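Local coordinates for putative rubredoxin reductase (Rhodopseudomonas palustris, PDB 3FG2), which probably passes electrons from NADH through its bound FAD to a ferredoxin that serves the CYP199A2 system, at residues F338-I343 against F355-G360; V4-A9 against H101-T106; V115-L120 against I210-D215. One frame throughout, in Å; residues are numbered along the deposited sequence.

From the N terminus, contact 2 comes first. It brings strand 101-104 back beside strand 4-7 and closes a loop of 91 residues, which holds strands 29-32 and 72-75 of the same parallel sheet. Contact 3 then closes a loop of 89 residues, joining the turns at 115-120 to strand 207-213. That loop holds most of the second parallel sheet. Contact 1 is local: only 11 residues separate its segments, the two strands of a hairpin in the C-terminal reductase region. The three loops follow in series, with no nesting or crossing. The contacts do not touch: the centres of contacts 1 and 3 lie about 44 Å apart, those of contacts 2 and 3 about 38 Å.

Contact 1: residues F338-I343 against F355-G360; sequences FDQVVI and FCYKAG
Backbone hydrogen bonds carry the pairing of Q340-V342 with F355-Y357. Y357 N donates to Q340 O at 2.7 Å. V342 N and F355 O are 2.9 Å apart, and F355 N answers with a bond to V342 O. Between these bonded pairs, V341 and C356 form the non-hydrogen-bonded pair, where V341 CA makes a CA-H...O contact with F355 O. Y357 O takes two donors. D339 N bonds Y357 O at 2.9 Å (165°); Q340 N is weak, at 3.3 Å from Y357 O. D339 and Q340 thus both face Y357, a classic beta bulge. It sits where strand 340-344, an outermost strand of the antiparallel C-terminal sheet, starts its hairpin pairing with strand 351-358.

The polar side-chain contacts centre on D339. With CG between the backbone N and the carbonyl carbon (chi1 58°), the D339 carboxylate is turned to K358 and A359. D339 OD2 accepts A359 N at 2.9 Å through its syn lone pair. OD1 takes a water that also donates to Q340 OE1 and accepts from G360 N. The carboxylate thus holds A359 directly and G360 through the water.

Apolar contacts are looser. V342 CG2 comes within 4.2 Å of Y357 CE1, and helix 389-393 covers V342 and F355. The Y357 hydroxyl is bonded to V387 O. On the other face, V341 CG2 and C356 SG are 4.4 Å apart, and F338 CB meets C356 CB.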
loop_
_atom_site.group_PDB
_atom_site.type_symbol
_atom_site.label_atom_id
_atom_site.label_comp_id
_atom_site.label_asym_id
_atom_site.label_seq_id
_atom_site.Cartn_x
_atom_site.Cartn_y
_atom_site.Cartn_z
ATOM N N PHE A 338 -13.855 -15.929 -1.397
ATOM C CA PHE A 338 -13.475 -17.215 -0.810
ATOM C C PHE A 338 -14.710 -17.941 -0.283
ATOM O O PHE A 338 -15.580 -17.319 0.343
ATOM C CB PHE A 338 -12.492 -16.994 0.345
ATOM C CG PHE A 338 -13.097 -16.287 1.533
ATOM C CD1 PHE A 338 -13.665 -17.012 2.579
ATOM C CD2 PHE A 338 -13.112 -14.894 1.596
ATOM C CE1 PHE A 338 -14.241 -16.364 3.672
ATOM C CE2 PHE A 338 -13.688 -14.230 2.686
ATOM C CZ PHE A 338 -14.252 -14.965 3.726
ATOM N N ASP A 339 -14.789 -19.250 -0.534
ATOM C CA ASP A 339 -15.920 -20.038 -0.050
ATOM C C ASP A 339 -15.461 -21.244 0.777
ATOM O O ASP A 339 -16.277 -22.037 1.248
ATOM C CB ASP A 339 -16.821 -20.497 -1.210
ATOM C CG ASP A 339 -16.084 -21.317 -2.250
ATOM O OD1 ASP A 339 -15.062 -21.956 -1.907
ATOM O OD2 ASP A 339 -16.543 -21.342 -3.412
ATOM N N GLN A 340 -14.153 -21.371 0.959
ATOM C CA GLN A 340 -13.601 -22.463 1.749
ATOM C C GLN A 340 -12.190 -22.123 2.205
ATOM O O GLN A 340 -11.343 -21.743 1.394
ATOM C CB GLN A 340 -13.587 -23.752 0.931
ATOM C CG GLN A 340 -12.829 -24.901 1.579
ATOM C CD GLN A 340 -12.912 -26.182 0.764
ATOM O OE1 GLN A 340 -12.814 -26.161 -0.472
ATOM N NE2 GLN A 340 -13.083 -27.307 1.450
ATOM N N VAL A 341 -11.946 -22.256 3.508
ATOM C CA VAL A 341 -10.630 -21.967 4.073
ATOM C C VAL A 341 -10.102 -23.138 4.888
ATOM O O VAL A 341 -10.785 -23.655 5.764
ATOM C CB VAL A 341 -10.668 -20.709 4.973
ATOM C CG1 VAL A 341 -9.280 -20.445 5.581
ATOM C CG2 VAL A 341 -11.122 -19.513 4.162
ATOM N N VAL A 342 -8.876 -23.552 4.588
ATOM C CA VAL A 342 -8.234 -24.661 5.286
ATOM C C VAL A 342 -7.019 -24.143 6.046
ATOM O O VAL A 342 -6.240 -23.353 5.520
ATOM C CB VAL A 342 -7.748 -25.746 4.296
ATOM C CG1 VAL A 342 -6.940 -26.792 5.035
ATOM C CG2 VAL A 342 -8.934 -26.388 3.591
ATOM N N ILE A 343 -6.859 -24.593 7.283
ATOM C CA ILE A 343 -5.722 -24.174 8.089
ATOM C C ILE A 343 -4.592 -25.191 7.993
ATOM O O ILE A 343 -4.812 -26.389 8.166
ATOM C CB ILE A 343 -6.096 -24.037 9.590
ATOM C CG1 ILE A 343 -7.074 -22.876 9.795
ATOM C CG2 ILE A 343 -4.830 -23.845 10.428
ATOM C CD1 ILE A 343 -6.512 -21.531 9.421
ATOM N N PHE A 355 -5.309 -21.543 3.718
ATOM C CA PHE A 355 -5.387 -21.807 2.291
ATOM C C PHE A 355 -6.808 -21.471 1.881
ATOM O O PHE A 355 -7.764 -22.128 2.287
ATOM C CB PHE A 355 -5.051 -23.274 1.987
ATOM C CG PHE A 355 -3.579 -23.569 1.995
ATOM C CD1 PHE A 355 -2.798 -23.253 3.103
ATOM C CD2 PHE A 355 -2.972 -24.162 0.894
ATOM C CE1 PHE A 355 -1.435 -23.522 3.116
ATOM C CE2 PHE A 355 -1.605 -24.438 0.894
ATOM C CZ PHE A 355 -0.836 -24.115 2.010
ATOM N N CYS A 356 -6.949 -20.426 1.080
ATOM C CA CYS A 356 -8.264 -19.988 0.658
ATOM C C CYS A 356 -8.635 -20.527 -0.705
ATOM O O CYS A 356 -7.855 -20.429 -1.662
ATOM C CB CYS A 356 -8.305 -18.466 0.642
ATOM S SG CYS A 356 -7.627 -17.760 2.142
ATOM N N TYR A 357 -9.840 -21.083 -0.783
ATOM C CA TYR A 357 -10.360 -21.644 -2.019
ATOM C C TYR A 357 -11.665 -21.004 -2.470
ATOM O O TYR A 357 -12.390 -20.386 -1.680
ATOM C CB TYR A 357 -10.624 -23.136 -1.860
ATOM C CG TYR A 357 -9.407 -23.968 -1.583
ATOM C CD1 TYR A 357 -8.775 -23.926 -0.342
ATOM C CD2 TYR A 357 -8.891 -24.819 -2.561
ATOM C CE1 TYR A 357 -7.662 -24.709 -0.077
ATOM C CE2 TYR A 357 -7.776 -25.607 -2.307
ATOM C CZ TYR A 357 -7.168 -25.549 -1.063
ATOM O OH TYR A 357 -6.075 -26.344 -0.804
ATOM N N LYS A 358 -11.956 -21.178 -3.754
ATOM C CA LYS A 358 -13.192 -20.699 -4.358
ATOM C C LYS A 358 -13.520 -21.704 -5.457
ATOM O O LYS A 358 -12.733 -21.900 -6.382
ATOM C CB LYS A 358 -13.020 -19.306 -4.955
ATOM C CG LYS A 358 -14.309 -18.772 -5.562
ATOM C CD LYS A 358 -14.180 -17.326 -6.022
ATOM C CE LYS A 358 -13.209 -17.190 -7.171
ATOM N NZ LYS A 358 -13.143 -15.781 -7.660
ATOM N N ALA A 359 -14.667 -22.362 -5.336
ATOM C CA ALA A 359 -15.084 -23.359 -6.317
ATOM C C ALA A 359 -14.053 -24.479 -6.466
ATOM O O ALA A 359 -13.785 -24.929 -7.576
ATOM C CB ALA A 359 -15.329 -22.695 -7.668
ATOM N N GLY A 360 -13.472 -24.909 -5.350
ATOM C CA GLY A 360 -12.500 -25.993 -5.369
ATOM C C GLY A 360 -11.075 -25.677 -5.791
ATOM O O GLY A 360 -10.227 -26.567 -5.806
HETATM O O HOH W 1 -14.052 -24.438 -2.713
#

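Contact 2: residues V4-A9 against H101-T106; sequences VLIAGA and HLVLAT. With FAD (flavin-adenine dinucleotide), chain B.
V4-A7 and H101-L104 are neighbouring parallel strands in the middle of the five-stranded FAD-binding sheet, a Rossmann-type arrangement. Four backbone bonds alternate between them. L5 N donates to H101 O at 3.0 Å. V103 N reaches L5 O at 2.7 Å, and A7 N bonds V103 O at 2.8 Å. The last, A105 N to A7 O, is 2.9 Å long and lies where strand gives way to loop.

Side chains pack on both faces. V103 spreads its methyls on one: CG1 lies beside I6 CG2, both side chains pointing the same way, and CG2 meets V4 CG1. Helix 11-22 covers V4 and I6 there. On the other face L102 CD1 lies 3.3 Å from L5 O and also touches L5 CB. Further along, A7 CB meets L104 CD2 at 4.0 Å, and M79 packs on both residues.

Beyond the strands the two segments meet FAD. G8, the first glycine of a GxGxxG pattern, brings its CA within 3.3 Å of ribose O4B of FAD and also close to A105 O. T106 O lies 3.1 Å from C8A of the adenine, while T106 CG2 nears N7A. The pairing probably holds G8 and T106 against the adenosine of FAD; hydrogen bonds to FAD come from residues including D34, E35, A12 and K47.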
loop_
_atom_site.group_PDB
_atom_site.type_symbol
_atom_site.label_atom_id
_atom_site.label_comp_id
_atom_site.label_asym_id
_atom_site.label_seq_id
_atom_site.Cartn_x
_atom_site.Cartn_y
_atom_site.Cartn_z
ATOM N N VAL A 4 10.915 10.878 -21.524
ATOM C CA VAL A 4 9.886 10.158 -20.781
ATOM C C VAL A 4 9.747 10.871 -19.447
ATOM O O VAL A 4 10.696 10.932 -18.659
ATOM C CB VAL A 4 10.277 8.689 -20.507
ATOM C CG1 VAL A 4 9.271 8.060 -19.549
ATOM C CG2 VAL A 4 10.317 7.908 -21.806
ATOM N N LEU A 5 8.565 11.418 -19.200
ATOM C CA LEU A 5 8.316 12.142 -17.964
ATOM C C LEU A 5 7.560 11.284 -16.959
ATOM O O LEU A 5 6.492 10.751 -17.267
ATOM C CB LEU A 5 7.521 13.415 -18.269
ATOM C CG LEU A 5 8.212 14.759 -18.030
ATOM C CD1 LEU A 5 9.652 14.712 -18.518
ATOM C CD2 LEU A 5 7.426 15.855 -18.738
ATOM N N ILE A 6 8.124 11.152 -15.760
ATOM C CA ILE A 6 7.491 10.368 -14.706
ATOM C C ILE A 6 6.983 11.307 -13.624
ATOM O O ILE A 6 7.765 12.045 -13.014
ATOM C CB ILE A 6 8.472 9.395 -14.049
ATOM C CG1 ILE A 6 9.195 8.575 -15.116
ATOM C CG2 ILE A 6 7.716 8.481 -13.099
ATOM C CD1 ILE A 6 10.369 7.792 -14.572
ATOM N N ALA A 7 5.671 11.268 -13.395
ATOM C CA ALA A 7 5.013 12.104 -12.388
ATOM C C ALA A 7 4.771 11.291 -11.128
ATOM O O ALA A 7 3.851 10.477 -11.077
ATOM C CB ALA A 7 3.693 12.615 -12.926
ATOM N N GLY A 8 5.589 11.527 -10.110
ATOM C CA GLY A 8 5.464 10.780 -8.869
ATOM C C GLY A 8 6.726 9.956 -8.712
ATOM O O GLY A 8 7.044 9.146 -9.584
ATOM N N ALA A 9 7.452 10.166 -7.617
ATOM C CA ALA A 9 8.702 9.448 -7.384
ATOM C C ALA A 9 8.674 8.544 -6.154
ATOM O O ALA A 9 9.572 8.604 -5.310
ATOM C CB ALA A 9 9.858 10.438 -7.274
ATOM N N HIS A 101 6.644 10.393 -23.910
ATOM C CA HIS A 101 5.694 9.532 -23.221
ATOM C C HIS A 101 5.629 9.967 -21.759
ATOM O O HIS A 101 6.659 10.243 -21.130
ATOM C CB HIS A 101 6.109 8.061 -23.322
ATOM C CG HIS A 101 4.984 7.105 -23.067
ATOM N ND1 HIS A 101 4.510 6.831 -21.802
ATOM C CD2 HIS A 101 4.191 6.416 -23.921
ATOM C CE1 HIS A 101 3.472 6.018 -21.888
ATOM N NE2 HIS A 101 3.256 5.752 -23.162
ATOM N N LEU A 102 4.410 10.046 -21.236
ATOM C CA LEU A 102 4.169 10.458 -19.854
ATOM C C LEU A 102 3.742 9.282 -18.977
ATOM O O LEU A 102 2.800 8.558 -19.307
ATOM C CB LEU A 102 3.084 11.544 -19.813
ATOM C CG LEU A 102 2.580 11.988 -18.436
ATOM C CD1 LEU A 102 3.741 12.512 -17.610
ATOM C CD2 LEU A 102 1.506 13.064 -18.599
ATOM N N VAL A 103 4.440 9.099 -17.862
ATOM C CA VAL A 103 4.126 8.022 -16.928
ATOM C C VAL A 103 3.553 8.598 -15.631
ATOM O O VAL A 103 4.223 9.353 -14.921
ATOM C CB VAL A 103 5.387 7.182 -16.595
ATOM C CG1 VAL A 103 5.090 6.213 -15.462
ATOM C CG2 VAL A 103 5.841 6.414 -17.827
ATOM N N LEU A 104 2.306 8.246 -15.332
ATOM C CA LEU A 104 1.644 8.717 -14.114
ATOM C C LEU A 104 1.818 7.693 -13.001
ATOM O O LEU A 104 1.366 6.552 -13.117
ATOM C CB LEU A 104 0.153 8.952 -14.366
ATOM C CG LEU A 104 -0.144 10.023 -15.416
ATOM C CD1 LEU A 104 -1.646 10.180 -15.602
ATOM C CD2 LEU A 104 0.495 11.343 -14.974
ATOM N N ALA A 105 2.496 8.112 -11.936
ATOM C CA ALA A 105 2.753 7.261 -10.780
ATOM C C ALA A 105 2.550 8.143 -9.555
ATOM O O ALA A 105 3.419 8.248 -8.689
ATOM C CB ALA A 105 4.178 6.736 -10.827
ATOM N N THR A 106 1.376 8.767 -9.512
ATOM C CA THR A 106 0.986 9.694 -8.460
ATOM C C THR A 106 0.498 9.039 -7.178
ATOM O O THR A 106 0.222 9.729 -6.197
ATOM C CB THR A 106 -0.121 10.632 -8.971
ATOM O OG1 THR A 106 -1.195 9.850 -9.513
ATOM C CG2 THR A 106 0.419 11.547 -10.060
HETATM P PA FAD B . 3.651 6.056 -3.707
HETATM O O1A FAD B . 2.613 6.589 -2.788
HETATM O O2A FAD B . 4.738 5.402 -3.233
HETATM O O5B FAD B . 4.227 7.377 -4.244
HETATM C C5B FAD B . 3.440 8.419 -4.902
HETATM C C4B FAD B . 4.396 9.630 -4.968
HETATM O O4B FAD B . 3.859 10.549 -5.995
HETATM C C3B FAD B . 4.503 10.467 -3.680
HETATM O O3B FAD B . 5.789 10.801 -3.261
HETATM C C2B FAD B . 3.568 11.607 -3.973
HETATM O O2B FAD B . 3.774 12.721 -3.160
HETATM C C1B FAD B . 3.914 11.888 -5.405
HETATM N N9A FAD B . 2.939 12.640 -6.199
HETATM C C8A FAD B . 1.572 12.562 -6.121
HETATM N N7A FAD B . 0.958 13.377 -6.970
HETATM C C5A FAD B . 1.961 14.019 -7.636
HETATM C C6A FAD B . 1.939 15.047 -8.701
HETATM N N6A FAD B . 0.844 15.552 -9.221
HETATM N N1A FAD B . 3.183 15.459 -9.133
HETATM C C2A FAD B . 4.354 14.957 -8.617
HETATM N N3A FAD B . 4.462 14.020 -7.645
HETATM C C4A FAD B . 3.234 13.579 -7.184
HETATM N N1 FAD B . 2.956 -2.446 0.587
HETATM C C2 FAD B . 3.440 -3.678 0.738
HETATM O O2 FAD B . 3.408 -4.473 -0.152
HETATM N N3 FAD B . 4.029 -4.118 1.969
HETATM C C4 FAD B . 4.128 -3.277 3.064
HETATM O O4 FAD B . 4.640 -3.685 4.092
HETATM C C4X FAD B . 3.605 -1.924 2.909
HETATM N N5 FAD B . 3.682 -1.052 3.944
HETATM C C5X FAD B . 3.186 0.227 3.762
HETATM C C6 FAD B . 3.288 1.133 4.856
HETATM C C7 FAD B . 2.828 2.431 4.767
HETATM C C7M FAD B . 2.961 3.356 5.961
HETATM C C8 FAD B . 2.214 2.902 3.520
HETATM C C8M FAD B . 1.692 4.312 3.350
HETATM C C9 FAD B . 2.103 2.012 2.431
HETATM C C9A FAD B . 2.584 0.685 2.539
HETATM N N10 FAD B . 2.517 -0.283 1.451
HETATM C C10 FAD B . 3.009 -1.547 1.611
HETATM C "C1'" FAD B . 1.907 0.172 0.177
HETATM C "C2'" FAD B . 3.003 0.733 -0.780
HETATM O "O2'" FAD B . 3.703 1.751 -0.100
HETATM C "C3'" FAD B . 2.310 1.266 -2.018
HETATM O "O3'" FAD B . 1.639 0.202 -2.684
HETATM C "C4'" FAD B . 3.334 1.885 -2.954
HETATM O "O4'" FAD B . 4.036 2.970 -2.292
HETATM C "C5'" FAD B . 2.612 2.412 -4.171
HETATM O "O5'" FAD B . 3.699 3.086 -5.097
HETATM P P FAD B . 3.330 4.297 -5.905
HETATM O O1P FAD B . 4.656 4.588 -6.663
HETATM O O2P FAD B . 2.211 4.126 -6.717
HETATM O O3P FAD B . 3.014 5.422 -5.020
#

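Contact 3: residues V115-L120 against I210-D215; sequences VPNASL and IAAEGD
I210 fits against the turn at V115-N117. Its N donates to P116 O at 3.1 Å (155°), the one hydrogen bond across the contact. The I210 side chain crosses that of V115 at about a right angle, with CG1 of V115 3.8 Å from CG1 of I210. I210 CG1 is anti to the carbonyl carbon (chi1 -62°), and A118 CA also touches it. N117 CB lies 3.3 Å from I210 O. N117 OD1 reaches over to A212 CB at 3.7 Å.

L120 makes the other contacts through its two methyls. L120 CD1 is only 3.3 Å from A212 CB, tighter than normal carbon packing. L120 CD2 lies 3.3 Å from D215 OD1, where the two side chains cross at about a right angle.

Two overlapping turns set these groups in place. V115-A118 is a type II turn, with P116 and N117 at its corner and N117 at positive phi. N117-L120 is a type I turn, closed by L120 N to N117 O at 3.1 Å. Further out, L113 packs on both I210 and A118, while V217 and V220 of strand 216-222 back I210. A salt bridge from E213 to R216 spans the bend after the strand.

The arrangement is a loop of two overlapping beta turns, leading toward strand 123-124 of the second parallel sheet, laid against the first strand of an antiparallel beta hairpin.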
loop_
_atom_site.group_PDB
_atom_site.type_symbol
_atom_site.label_atom_id
_atom_site.label_comp_id
_atom_site.label_asym_id
_atom_site.label_seq_id
_atom_site.Cartn_x
_atom_site.Cartn_y
_atom_site.Cartn_z
ATOM N N VAL A 115 -15.108 14.283 10.293
ATOM C CA VAL A 115 -15.774 14.394 11.581
ATOM C C VAL A 115 -15.425 15.705 12.291
ATOM O O VAL A 115 -14.351 16.261 12.081
ATOM C CB VAL A 115 -15.369 13.164 12.443
ATOM C CG1 VAL A 115 -14.961 13.584 13.835
ATOM C CG2 VAL A 115 -16.503 12.162 12.470
ATOM N N PRO A 116 -16.336 16.223 13.133
ATOM C CA PRO A 116 -16.058 17.475 13.846
ATOM C C PRO A 116 -14.726 17.424 14.595
ATOM O O PRO A 116 -14.391 16.407 15.219
ATOM C CB PRO A 116 -17.249 17.604 14.787
ATOM C CG PRO A 116 -18.366 17.027 13.971
ATOM C CD PRO A 116 -17.715 15.770 13.397
ATOM N N ASN A 117 -13.971 18.520 14.515
ATOM C CA ASN A 117 -12.669 18.621 15.175
ATOM C C ASN A 117 -11.629 17.614 14.662
ATOM O O ASN A 117 -10.551 17.473 15.245
ATOM C CB ASN A 117 -12.831 18.461 16.694
ATOM C CG ASN A 117 -13.201 19.766 17.395
ATOM O OD1 ASN A 117 -13.480 19.775 18.598
ATOM N ND2 ASN A 117 -13.194 20.868 16.653
ATOM N N ALA A 118 -11.939 16.928 13.567
ATOM C CA ALA A 118 -11.015 15.943 13.012
ATOM C C ALA A 118 -9.691 16.556 12.569
ATOM O O ALA A 118 -8.699 15.843 12.391
ATOM C CB ALA A 118 -11.658 15.229 11.840
ATOM N N SER A 119 -9.674 17.873 12.394
ATOM C CA SER A 119 -8.466 18.553 11.955
ATOM C C SER A 119 -7.638 19.200 13.065
ATOM O O SER A 119 -6.760 20.013 12.784
ATOM C CB SER A 119 -8.812 19.605 10.899
ATOM O OG SER A 119 -9.655 20.600 11.444
ATOM N N LEU A 120 -7.906 18.857 14.321
ATOM C CA LEU A 120 -7.117 19.414 15.415
ATOM C C LEU A 120 -5.685 18.903 15.265
ATOM O O LEU A 120 -5.445 17.885 14.620
ATOM C CB LEU A 120 -7.693 19.002 16.770
ATOM C CG LEU A 120 -9.004 19.702 17.149
ATOM C CD1 LEU A 120 -9.539 19.116 18.443
ATOM C CD2 LEU A 120 -8.771 21.205 17.292
ATOM N N ILE A 210 -14.564 14.194 17.380
ATOM C CA ILE A 210 -13.321 14.146 18.137
ATOM C C ILE A 210 -13.510 15.097 19.311
ATOM O O ILE A 210 -13.552 16.318 19.127
ATOM C CB ILE A 210 -12.108 14.649 17.322
ATOM C CG1 ILE A 210 -11.890 13.757 16.094
ATOM C CG2 ILE A 210 -10.870 14.709 18.229
ATOM C CD1 ILE A 210 -11.817 12.273 16.404
ATOM N N ALA A 211 -13.639 14.540 20.511
ATOM C CA ALA A 211 -13.831 15.348 21.708
ATOM C C ALA A 211 -12.569 16.138 22.038
ATOM O O ALA A 211 -11.465 15.586 22.125
ATOM C CB ALA A 211 -14.218 14.458 22.892
ATOM N N ALA A 212 -12.732 17.442 22.218
ATOM C CA ALA A 212 -11.597 18.277 22.541
ATOM C C ALA A 212 -11.916 19.254 23.660
ATOM O O ALA A 212 -13.076 19.512 23.984
ATOM C CB ALA A 212 -11.135 19.029 21.311
ATOM N N GLU A 213 -10.851 19.778 24.250
ATOM C CA GLU A 213 -10.933 20.746 25.326
ATOM C C GLU A 213 -9.972 21.823 24.847
ATOM O O GLU A 213 -8.767 21.592 24.737
ATOM C CB GLU A 213 -10.465 20.098 26.625
ATOM C CG GLU A 213 -10.490 21.001 27.823
ATOM C CD GLU A 213 -9.135 21.584 28.129
ATOM O OE1 GLU A 213 -8.169 20.806 28.294
ATOM O OE2 GLU A 213 -9.043 22.822 28.209
ATOM N N GLY A 214 -10.512 22.996 24.543
ATOM C CA GLY A 214 -9.681 24.057 24.009
ATOM C C GLY A 214 -9.446 23.580 22.587
ATOM O O GLY A 214 -10.363 23.597 21.755
ATOM N N ASP A 215 -8.224 23.144 22.308
ATOM C CA ASP A 215 -7.887 22.602 21.000
ATOM C C ASP A 215 -7.048 21.358 21.234
ATOM O O ASP A 215 -6.274 20.925 20.374
ATOM C CB ASP A 215 -7.137 23.625 20.152
ATOM C CG ASP A 215 -8.079 24.607 19.473
ATOM O OD1 ASP A 215 -9.033 24.149 18.798
ATOM O OD2 ASP A 215 -7.874 25.834 19.608
#